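Local structure of oligopeptide ABC transporter OppAIV (Borrelia burgdorferi B31, 4GL8) at residues V100-V105 with N202-G207; T288-L293 with A492-I497; Y376-S381 with L403-W408. The protein probably binds oligopeptides outside the cytoplasmic membrane and delivers them to an ABC transporter for uptake. All coordinates share one frame; numbering follows the deposited sequence.

Contact 1. Residues V100-V105 with N202-G207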
loop_
_atom_site.group_PDB
_atom_site.type_symbol
_atom_site.label_atom_id
_atom_site.label_comp_id
_atom_site.label_asym_id
_atom_site.label_seq_id
_atom_site.Cartn_x
_atom_site.Cartn_y
_atom_site.Cartn_z
ATOM N N VAL A 100 -0.971 -0.050 27.852
ATOM C CA VAL A 100 -1.606 1.256 28.026
ATOM C C VAL A 100 -1.360 2.113 26.809
ATOM O O VAL A 100 -0.368 1.939 26.127
ATOM C CB VAL A 100 -1.091 1.997 29.268
ATOM C CG1 VAL A 100 -1.693 1.414 30.553
ATOM C CG2 VAL A 100 0.424 1.975 29.314
ATOM N N TRP A 101 -2.291 3.019 26.522
ATOM C CA TRP A 101 -2.048 4.085 25.565
ATOM C C TRP A 101 -1.064 5.091 26.220
ATOM O O TRP A 101 -0.708 4.972 27.390
ATOM C CB TRP A 101 -3.363 4.787 25.184
ATOM C CG TRP A 101 -4.402 3.922 24.529
ATOM C CD1 TRP A 101 -5.527 3.427 25.111
ATOM C CD2 TRP A 101 -4.423 3.460 23.177
ATOM N NE1 TRP A 101 -6.245 2.689 24.216
ATOM C CE2 TRP A 101 -5.587 2.687 23.018
ATOM C CE3 TRP A 101 -3.574 3.617 22.093
ATOM C CZ2 TRP A 101 -5.920 2.064 21.819
ATOM C CZ3 TRP A 101 -3.916 3.000 20.885
ATOM C CH2 TRP A 101 -5.081 2.236 20.765
ATOM N N SER A 102 -0.659 6.090 25.452
ATOM C CA SER A 102 0.398 7.002 25.845
ATOM C C SER A 102 -0.042 8.027 26.899
ATOM O O SER A 102 0.788 8.699 27.472
ATOM C CB SER A 102 0.978 7.705 24.620
ATOM O OG SER A 102 -0.030 8.403 23.926
ATOM N N ASP A 103 -1.346 8.134 27.131
ATOM C CA ASP A 103 -1.893 8.866 28.264
ATOM C C ASP A 103 -2.180 7.949 29.477
ATOM O O ASP A 103 -2.876 8.359 30.389
ATOM C CB ASP A 103 -3.181 9.571 27.840
ATOM C CG ASP A 103 -4.270 8.594 27.382
ATOM O OD1 ASP A 103 -3.991 7.402 27.218
ATOM O OD2 ASP A 103 -5.412 9.015 27.166
ATOM N N GLY A 104 -1.676 6.708 29.479
ATOM C CA GLY A 104 -1.876 5.784 30.605
ATOM C C GLY A 104 -3.208 5.059 30.693
ATOM O O GLY A 104 -3.389 4.234 31.553
ATOM N N VAL A 105 -4.147 5.351 29.803
ATOM C CA VAL A 105 -5.411 4.618 29.740
ATOM C C VAL A 105 -5.159 3.186 29.219
ATOM O O VAL A 105 -4.475 2.992 28.207
ATOM C CB VAL A 105 -6.422 5.395 28.865
ATOM C CG1 VAL A 105 -7.685 4.582 28.576
ATOM C CG2 VAL A 105 -6.773 6.716 29.559
ATOM N N ASN A 202 -3.457 16.086 20.791
ATOM C CA ASN A 202 -4.523 15.141 21.171
ATOM C C ASN A 202 -4.206 13.682 20.935
ATOM O O ASN A 202 -4.674 12.822 21.668
ATOM C CB ASN A 202 -5.797 15.480 20.426
ATOM C CG ASN A 202 -6.257 16.902 20.683
ATOM O OD1 ASN A 202 -6.180 17.404 21.789
ATOM N ND2 ASN A 202 -6.730 17.545 19.643
ATOM N N MET A 203 -3.425 13.385 19.902
ATOM C CA MET A 203 -3.185 11.988 19.554
ATOM C C MET A 203 -2.548 11.237 20.720
ATOM O O MET A 203 -1.613 11.726 21.308
ATOM C CB MET A 203 -2.262 11.879 18.341
ATOM C CG MET A 203 -1.965 10.437 18.015
ATOM S SD MET A 203 -0.992 10.231 16.545
ATOM C CE MET A 203 -2.214 10.541 15.259
ATOM N N VAL A 204 -3.050 10.054 21.046
ATOM C CA VAL A 204 -2.373 9.181 22.001
ATOM C C VAL A 204 -2.170 7.896 21.270
ATOM O O VAL A 204 -2.931 7.583 20.369
ATOM C CB VAL A 204 -3.182 8.934 23.302
ATOM C CG1 VAL A 204 -3.431 10.247 24.050
ATOM C CG2 VAL A 204 -4.473 8.189 23.008
ATOM N N VAL A 205 -1.131 7.154 21.635
ATOM C CA VAL A 205 -0.656 6.058 20.791
ATOM C C VAL A 205 -0.301 4.848 21.644
ATOM O O VAL A 205 -0.168 4.957 22.861
ATOM C CB VAL A 205 0.607 6.478 19.984
ATOM C CG1 VAL A 205 0.418 7.844 19.324
ATOM C CG2 VAL A 205 1.843 6.505 20.871
ATOM N N SER A 206 -0.096 3.716 20.967
ATOM C CA SER A 206 0.243 2.433 21.591
ATOM C C SER A 206 1.652 1.954 21.277
ATOM O O SER A 206 2.137 1.017 21.894
ATOM C CB SER A 206 -0.746 1.361 21.108
ATOM O OG SER A 206 -0.771 1.329 19.687
ATOM N N GLY A 207 2.319 2.582 20.316
ATOM C CA GLY A 207 3.610 2.073 19.818
ATOM C C GLY A 207 4.802 2.837 20.371
ATOM O O GLY A 207 4.665 3.641 21.295
HETATM O O HOH W 1 1.617 3.612 24.825
#
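Ser102 and Val205 join the loop between strand 90-95 and helix 109-119 to the loop between helix 187-193 and strand 209-215. Ser102 OG accepts a hydrogen bond from Val205 N at 2.8 Å, with an N-H...O angle of 157°. The hydroxyl sits between its own backbone N and carbonyl carbon (chi1 58°), and this rotation carries OG across to the other loop. There it also lies 3.3 Å from Val204 CB. Ser102 belongs to a type I beta turn from Trp101 to Gly104, closed by Gly104 N bonding to Trp101 O.

Val204 spreads its two methyls over different partners. CG1 rests on the carboxylate end of Asp103, 3.8 Å from Asp103 CG, and the two side chains cross at a slant. CG2 approaches Trp101 CB at 4.2 Å. The polar end of Asp103 is turned to other partners: OD2 bonds to His188 NE2, and OD1 takes a weak bond from Val105 N.

The six-membered ring of Trp101 reaches the second loop with CE3 and CZ3. The carbonyl carbon of Val205 meets its edge near the ring plane. Ser206 CB comes in obliquely, 3.6 Å from Trp101 CZ3, while Ser206 OG bonds to Leu62 N. The ring of His188, on helix 187-193, also meets the indole.

A water donates to both Val100 O and Val205 O, bridging the loops at 2.9 Å from Val100 O. Trp101 CA adds a C-H...O contact to Val205 O. The N of Val205 is thus held by a serine hydroxyl, and its O accepts from a bridging water, while the Val204 methyls pack beside them.

Contact 2. Residues T288-L293 with A492-I497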
loop_
_atom_site.group_PDB
_atom_site.type_symbol
_atom_site.label_atom_id
_atom_site.label_comp_id
_atom_site.label_asym_id
_atom_site.label_seq_id
_atom_site.Cartn_x
_atom_site.Cartn_y
_atom_site.Cartn_z
ATOM N N THR A 288 3.755 -3.151 -7.187
ATOM C CA THR A 288 3.666 -3.099 -8.627
ATOM C C THR A 288 3.510 -1.675 -9.128
ATOM O O THR A 288 3.002 -0.797 -8.433
ATOM C CB THR A 288 2.467 -3.920 -9.193
ATOM O OG1 THR A 288 1.214 -3.403 -8.734
ATOM C CG2 THR A 288 2.578 -5.420 -8.826
ATOM N N SER A 289 3.914 -1.484 -10.380
ATOM C CA SER A 289 3.636 -0.262 -11.137
ATOM C C SER A 289 2.695 -0.608 -12.304
ATOM O O SER A 289 2.937 -1.547 -13.065
ATOM C CB SER A 289 4.939 0.362 -11.645
ATOM O OG SER A 289 4.696 1.316 -12.691
ATOM N N PHE A 290 1.578 0.101 -12.378
ATOM C CA PHE A 290 0.668 0.004 -13.515
ATOM C C PHE A 290 -0.003 1.360 -13.753
ATOM O O PHE A 290 0.000 2.191 -12.885
ATOM C CB PHE A 290 -0.351 -1.132 -13.355
ATOM C CG PHE A 290 -1.287 -1.008 -12.157
ATOM C CD1 PHE A 290 -2.444 -0.265 -12.238
ATOM C CD2 PHE A 290 -1.021 -1.698 -10.983
ATOM C CE1 PHE A 290 -3.320 -0.174 -11.155
ATOM C CE2 PHE A 290 -1.885 -1.634 -9.895
ATOM C CZ PHE A 290 -3.044 -0.849 -9.976
ATOM N N TYR A 291 -0.523 1.586 -14.958
ATOM C CA TYR A 291 -1.300 2.799 -15.239
ATOM C C TYR A 291 -2.772 2.422 -15.284
ATOM O O TYR A 291 -3.152 1.545 -16.053
ATOM C CB TYR A 291 -0.832 3.430 -16.572
ATOM C CG TYR A 291 0.303 4.431 -16.425
ATOM C CD1 TYR A 291 1.294 4.277 -15.473
ATOM C CD2 TYR A 291 0.364 5.551 -17.248
ATOM C CE1 TYR A 291 2.303 5.233 -15.327
ATOM C CE2 TYR A 291 1.373 6.482 -17.129
ATOM C CZ TYR A 291 2.339 6.328 -16.161
ATOM O OH TYR A 291 3.322 7.296 -16.073
ATOM N N SER A 292 -3.590 3.049 -14.445
ATOM C CA SER A 292 -5.029 2.828 -14.467
ATOM C C SER A 292 -5.693 3.623 -15.574
ATOM O O SER A 292 -5.173 4.677 -16.013
ATOM C CB SER A 292 -5.661 3.268 -13.163
ATOM O OG SER A 292 -5.095 2.649 -12.034
ATOM N N LEU A 293 -6.860 3.116 -15.977
ATOM C CA LEU A 293 -7.613 3.609 -17.123
ATOM C C LEU A 293 -9.063 3.753 -16.681
ATOM O O LEU A 293 -9.645 2.810 -16.178
ATOM C CB LEU A 293 -7.503 2.655 -18.314
ATOM C CG LEU A 293 -6.076 2.316 -18.736
ATOM C CD1 LEU A 293 -6.062 1.149 -19.698
ATOM C CD2 LEU A 293 -5.328 3.484 -19.342
ATOM N N ALA A 492 -5.904 -2.293 -16.906
ATOM C CA ALA A 492 -4.790 -1.421 -16.692
ATOM C C ALA A 492 -3.624 -1.834 -17.601
ATOM O O ALA A 492 -3.578 -2.933 -18.151
ATOM C CB ALA A 492 -4.387 -1.478 -15.223
ATOM N N VAL A 493 -2.701 -0.907 -17.762
ATOM C CA VAL A 493 -1.423 -1.153 -18.392
ATOM C C VAL A 493 -0.461 -1.545 -17.282
ATOM O O VAL A 493 0.024 -0.709 -16.549
ATOM C CB VAL A 493 -0.954 0.097 -19.133
ATOM C CG1 VAL A 493 0.393 -0.133 -19.784
ATOM C CG2 VAL A 493 -2.004 0.491 -20.159
ATOM N N PHE A 494 -0.246 -2.842 -17.120
ATOM C CA PHE A 494 0.651 -3.357 -16.101
ATOM C C PHE A 494 2.083 -3.258 -16.613
ATOM O O PHE A 494 2.389 -3.686 -17.738
ATOM C CB PHE A 494 0.296 -4.808 -15.768
ATOM C CG PHE A 494 -1.085 -4.969 -15.208
ATOM C CD1 PHE A 494 -1.337 -4.693 -13.886
ATOM C CD2 PHE A 494 -2.135 -5.382 -16.011
ATOM C CE1 PHE A 494 -2.621 -4.838 -13.370
ATOM C CE2 PHE A 494 -3.412 -5.545 -15.506
ATOM C CZ PHE A 494 -3.667 -5.252 -14.189
ATOM N N LEU A 495 2.957 -2.732 -15.770
ATOM C CA LEU A 495 4.291 -2.348 -16.192
ATOM C C LEU A 495 5.442 -3.123 -15.560
ATOM O O LEU A 495 6.308 -3.634 -16.261
ATOM C CB LEU A 495 4.494 -0.852 -15.921
ATOM C CG LEU A 495 3.647 0.088 -16.789
ATOM C CD1 LEU A 495 3.737 1.509 -16.284
ATOM C CD2 LEU A 495 4.093 0.037 -18.223
ATOM N N ASN A 496 5.507 -3.165 -14.239
ATOM C CA ASN A 496 6.588 -3.910 -13.615
ATOM C C ASN A 496 6.305 -4.231 -12.171
ATOM O O ASN A 496 5.323 -3.753 -11.588
ATOM C CB ASN A 496 7.918 -3.165 -13.733
ATOM C CG ASN A 496 7.844 -1.766 -13.173
ATOM O OD1 ASN A 496 7.699 -1.576 -11.969
ATOM N ND2 ASN A 496 7.935 -0.772 -14.056
ATOM N N ILE A 497 7.145 -5.105 -11.635
ATOM C CA ILE A 497 7.183 -5.401 -10.229
ATOM C C ILE A 497 8.309 -4.555 -9.687
ATOM O O ILE A 497 9.462 -4.686 -10.113
ATOM C CB ILE A 497 7.528 -6.872 -9.955
ATOM C CG1 ILE A 497 6.611 -7.817 -10.753
ATOM C CG2 ILE A 497 7.528 -7.112 -8.446
ATOM C CD1 ILE A 497 5.123 -7.733 -10.423
HETATM O O HOH W 2 7.162 1.944 -13.634
#
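The segments 288-293 and 492-497 are antiparallel neighbours in a beta sheet, their axes 4.6 Å apart at closest and running at 164°. A classic beta bulge interrupts the pairing: Leu495 and Asn496 both face Ser289. Ser289 O accepts from both their amides, at 3.0 Å from Leu495 N and more loosely from Asn496 N. Ser289 N returns a nearly straight bond to Asn496 O. Beyond the bulge, Tyr291 and Val493 form a hydrogen-bonded pair through bonds in both directions.

Phe290 and Phe494 lie side by side on one face of the sheet and point the same way. Their rings are oblique, with planes at 55° and centroids 5.5 Å apart. Phe494 CD1 touches Phe290 CB at 3.7 Å. The first torsion of Phe290 (chi1 61°) tucks its ring back over its own strand, where the ring edge meets Thr288 OG1. Ala492 CB packs obliquely against the Phe290 ring, 3.8 Å from CD1. Ile440 packs on Phe290, and the Phe441 ring meets that of Phe494 on this face.

The other face carries Ser289, Tyr291, Val493 and Asn496. Leu495, at the bulge, sets CD1 obliquely against the Tyr291 ring, 3.8 Å from Tyr291 CD1. Both side chains also pack on Ile389 of helix 380-397. Beyond Tyr291, away from the bulge, Leu293 CD1 meets Val493 CG2. On its far edge, strand 287-293 pairs with strand 422-428. Beside the bulge, Asn496 OD1 lies 3.4 Å from Ser289 CB, and a single water joins the polar ends, accepting from Asn496 ND2 and lying 2.7 Å from Ser289 OG.

Contact 3. Residues Y376-S381 with L403-W408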
loop_
_atom_site.group_PDB
_atom_site.type_symbol
_atom_site.label_atom_id
_atom_site.label_comp_id
_atom_site.label_asym_id
_atom_site.label_seq_id
_atom_site.Cartn_x
_atom_site.Cartn_y
_atom_site.Cartn_z
ATOM N N TYR A 376 -0.181 12.014 -12.655
ATOM C CA TYR A 376 0.784 11.294 -11.798
ATOM C C TYR A 376 1.053 12.107 -10.528
ATOM O O TYR A 376 0.784 13.327 -10.478
ATOM C CB TYR A 376 2.070 10.997 -12.546
ATOM C CG TYR A 376 2.817 12.219 -12.922
ATOM C CD1 TYR A 376 2.517 12.920 -14.096
ATOM C CD2 TYR A 376 3.822 12.708 -12.101
ATOM C CE1 TYR A 376 3.212 14.086 -14.431
ATOM C CE2 TYR A 376 4.515 13.853 -12.419
ATOM C CZ TYR A 376 4.214 14.534 -13.582
ATOM O OH TYR A 376 4.923 15.678 -13.848
ATOM N N ASN A 377 1.568 11.446 -9.489
ATOM C CA ASN A 377 1.832 12.160 -8.239
ATOM C C ASN A 377 3.151 12.923 -8.361
ATOM O O ASN A 377 4.102 12.404 -8.921
ATOM C CB ASN A 377 1.871 11.197 -7.070
ATOM C CG ASN A 377 2.817 10.059 -7.300
ATOM O OD1 ASN A 377 2.671 9.332 -8.270
ATOM N ND2 ASN A 377 3.802 9.909 -6.432
ATOM N N THR A 378 3.195 14.155 -7.866
ATOM C CA THR A 378 4.404 14.971 -7.941
ATOM C C THR A 378 5.545 14.115 -7.403
ATOM O O THR A 378 5.496 13.612 -6.262
ATOM C CB THR A 378 4.277 16.246 -7.088
ATOM O OG1 THR A 378 3.021 16.876 -7.350
ATOM C CG2 THR A 378 5.455 17.259 -7.354
ATOM N N SER A 379 6.554 13.935 -8.228
ATOM C CA SER A 379 7.679 13.077 -7.911
ATOM C C SER A 379 8.567 13.118 -9.122
ATOM O O SER A 379 8.077 12.985 -10.242
ATOM C CB SER A 379 7.241 11.621 -7.695
ATOM O OG SER A 379 8.258 10.707 -8.091
ATOM N N ASP A 380 9.853 13.290 -8.898
ATOM C CA ASP A 380 10.850 13.263 -9.983
ATOM C C ASP A 380 10.891 11.933 -10.726
ATOM O O ASP A 380 10.970 11.893 -11.951
ATOM C CB ASP A 380 12.222 13.555 -9.402
ATOM C CG ASP A 380 12.348 14.981 -8.920
ATOM O OD1 ASP A 380 11.612 15.833 -9.460
ATOM O OD2 ASP A 380 13.192 15.251 -8.044
ATOM N N SER A 381 10.823 10.848 -9.978
ATOM C CA SER A 381 10.768 9.525 -10.593
ATOM C C SER A 381 9.534 9.359 -11.500
ATOM O O SER A 381 9.641 8.917 -12.657
ATOM C CB SER A 381 10.782 8.424 -9.514
ATOM O OG SER A 381 11.475 7.271 -10.012
ATOM N N LEU A 403 0.582 15.576 -19.826
ATOM C CA LEU A 403 0.959 15.174 -18.481
ATOM C C LEU A 403 0.538 16.224 -17.462
ATOM O O LEU A 403 0.524 17.404 -17.739
ATOM C CB LEU A 403 2.466 14.948 -18.380
ATOM C CG LEU A 403 3.099 13.982 -19.386
ATOM C CD1 LEU A 403 4.586 13.866 -19.107
ATOM C CD2 LEU A 403 2.460 12.603 -19.346
ATOM N N GLU A 404 0.209 15.755 -16.276
ATOM C CA GLU A 404 -0.303 16.591 -15.226
ATOM C C GLU A 404 0.029 16.009 -13.855
ATOM O O GLU A 404 -0.360 14.867 -13.533
ATOM C CB GLU A 404 -1.807 16.692 -15.377
ATOM C CG GLU A 404 -2.430 17.631 -14.369
ATOM C CD GLU A 404 -3.772 18.151 -14.827
ATOM O OE1 GLU A 404 -4.772 17.824 -14.172
ATOM O OE2 GLU A 404 -3.816 18.871 -15.848
ATOM N N ASN A 405 0.758 16.777 -13.047
ATOM C CA ASN A 405 1.085 16.333 -11.695
ATOM C C ASN A 405 0.066 16.806 -10.654
ATOM O O ASN A 405 -0.556 17.862 -10.798
ATOM C CB ASN A 405 2.482 16.791 -11.288
ATOM C CG ASN A 405 2.541 18.270 -11.030
ATOM O OD1 ASN A 405 2.427 19.052 -11.943
ATOM N ND2 ASN A 405 2.667 18.654 -9.774
ATOM N N GLU A 406 -0.094 15.993 -9.614
ATOM C CA GLU A 406 -0.881 16.368 -8.446
ATOM C C GLU A 406 -0.108 16.065 -7.166
ATOM O O GLU A 406 0.626 15.088 -7.080
ATOM C CB GLU A 406 -2.228 15.617 -8.450
ATOM C CG GLU A 406 -3.205 16.072 -9.527
ATOM C CD GLU A 406 -4.547 15.357 -9.486
ATOM O OE1 GLU A 406 -4.678 14.221 -8.965
ATOM O OE2 GLU A 406 -5.517 15.944 -9.995
ATOM N N GLU A 407 -0.272 16.930 -6.182
ATOM C CA GLU A 407 0.257 16.699 -4.861
ATOM C C GLU A 407 -0.407 15.424 -4.304
ATOM O O GLU A 407 -1.554 15.118 -4.632
ATOM C CB GLU A 407 -0.034 17.904 -3.950
ATOM C CG GLU A 407 0.723 17.922 -2.617
ATOM C CD GLU A 407 0.067 17.114 -1.487
ATOM O OE1 GLU A 407 -1.186 16.954 -1.454
ATOM O OE2 GLU A 407 0.811 16.622 -0.599
ATOM N N TRP A 408 0.330 14.730 -3.451
ATOM C CA TRP A 408 0.007 13.413 -2.964
ATOM C C TRP A 408 -1.450 13.256 -2.519
ATOM O O TRP A 408 -2.102 12.333 -2.970
ATOM C CB TRP A 408 0.966 13.038 -1.831
ATOM C CG TRP A 408 0.855 11.552 -1.313
ATOM C CD1 TRP A 408 0.616 11.157 -0.039
ATOM C CD2 TRP A 408 1.056 10.346 -2.069
ATOM N NE1 TRP A 408 0.629 9.802 0.054
ATOM C CE2 TRP A 408 0.895 9.268 -1.175
ATOM C CE3 TRP A 408 1.320 10.076 -3.421
ATOM C CZ2 TRP A 408 0.997 7.932 -1.577
ATOM C CZ3 TRP A 408 1.414 8.783 -3.824
ATOM C CH2 TRP A 408 1.261 7.701 -2.891
#
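This is a parallel strand pairing within a beta-alpha-beta unit, at the ends of strands 372-377 and 401-406, with helix 380-397 as the connection. Tyr376 pairs with Asn405, and Asn377 with Glu406. Tyr376 N donates to Glu404 O at 3.0 Å, and Glu406 N donates to Tyr376 O. Thr378 N then reaches Glu406 O from above the carbonyl plane, at 2.8 Å.

One face of the Tyr376 ring lies over Asn405. Asn405 CB makes an off-centre CH-pi contact, 4.1 Å from the ring centroid, while Leu403 CB meets the ring at its edge. A chi1 of 72° swings the amide of Asn405 toward Thr378. Asn405 ND2 gives Thr378 OG1 a straight bond of 3.0 Å, with the hydroxyl in the amide plane.

Asn377 and Trp408 run side by side, amide and ring planes 61° apart. Asn377 CB lies at the indole edge, 3.9 Å from Trp408 CE3. Both residues reach the bound peptide: Asn377 ND2 bonds to its backbone, and Trp408 packs on it. Arg424 bonds Asn377 OD1, and Asp50 holds Trp408 NE1.

Each segment leads into a helix. Ser379 caps helix 380-397 through Gln382 N, and Glu407 caps helix 408-417 through Ser409 N, while strand 422-428 flanks strand 372-377 in parallel.

Overall arrangement
Contact 1 comes first along the chain and closes before the others open. Contact 3 is nested inside the long loop closed by contact 2. Contacts 2 and 3 are near neighbours, with centres 16 Å apart and nearest atoms about 5 Å apart. Strand 422-428 lies between them, pairing with both 287-293 and 372-377, and helix 380-397 packs on the Tyr291 side of contact 2. Contact 3 reaches the bound peptide through Asn377 and Trp408, and contact 2 joins strands next to its own. Contact 1 joins two loops far from both. Its centre is 35 Å from that of contact 3 and 39 Å from that of contact 2, on the opposite side of the chain's centre from contact 2.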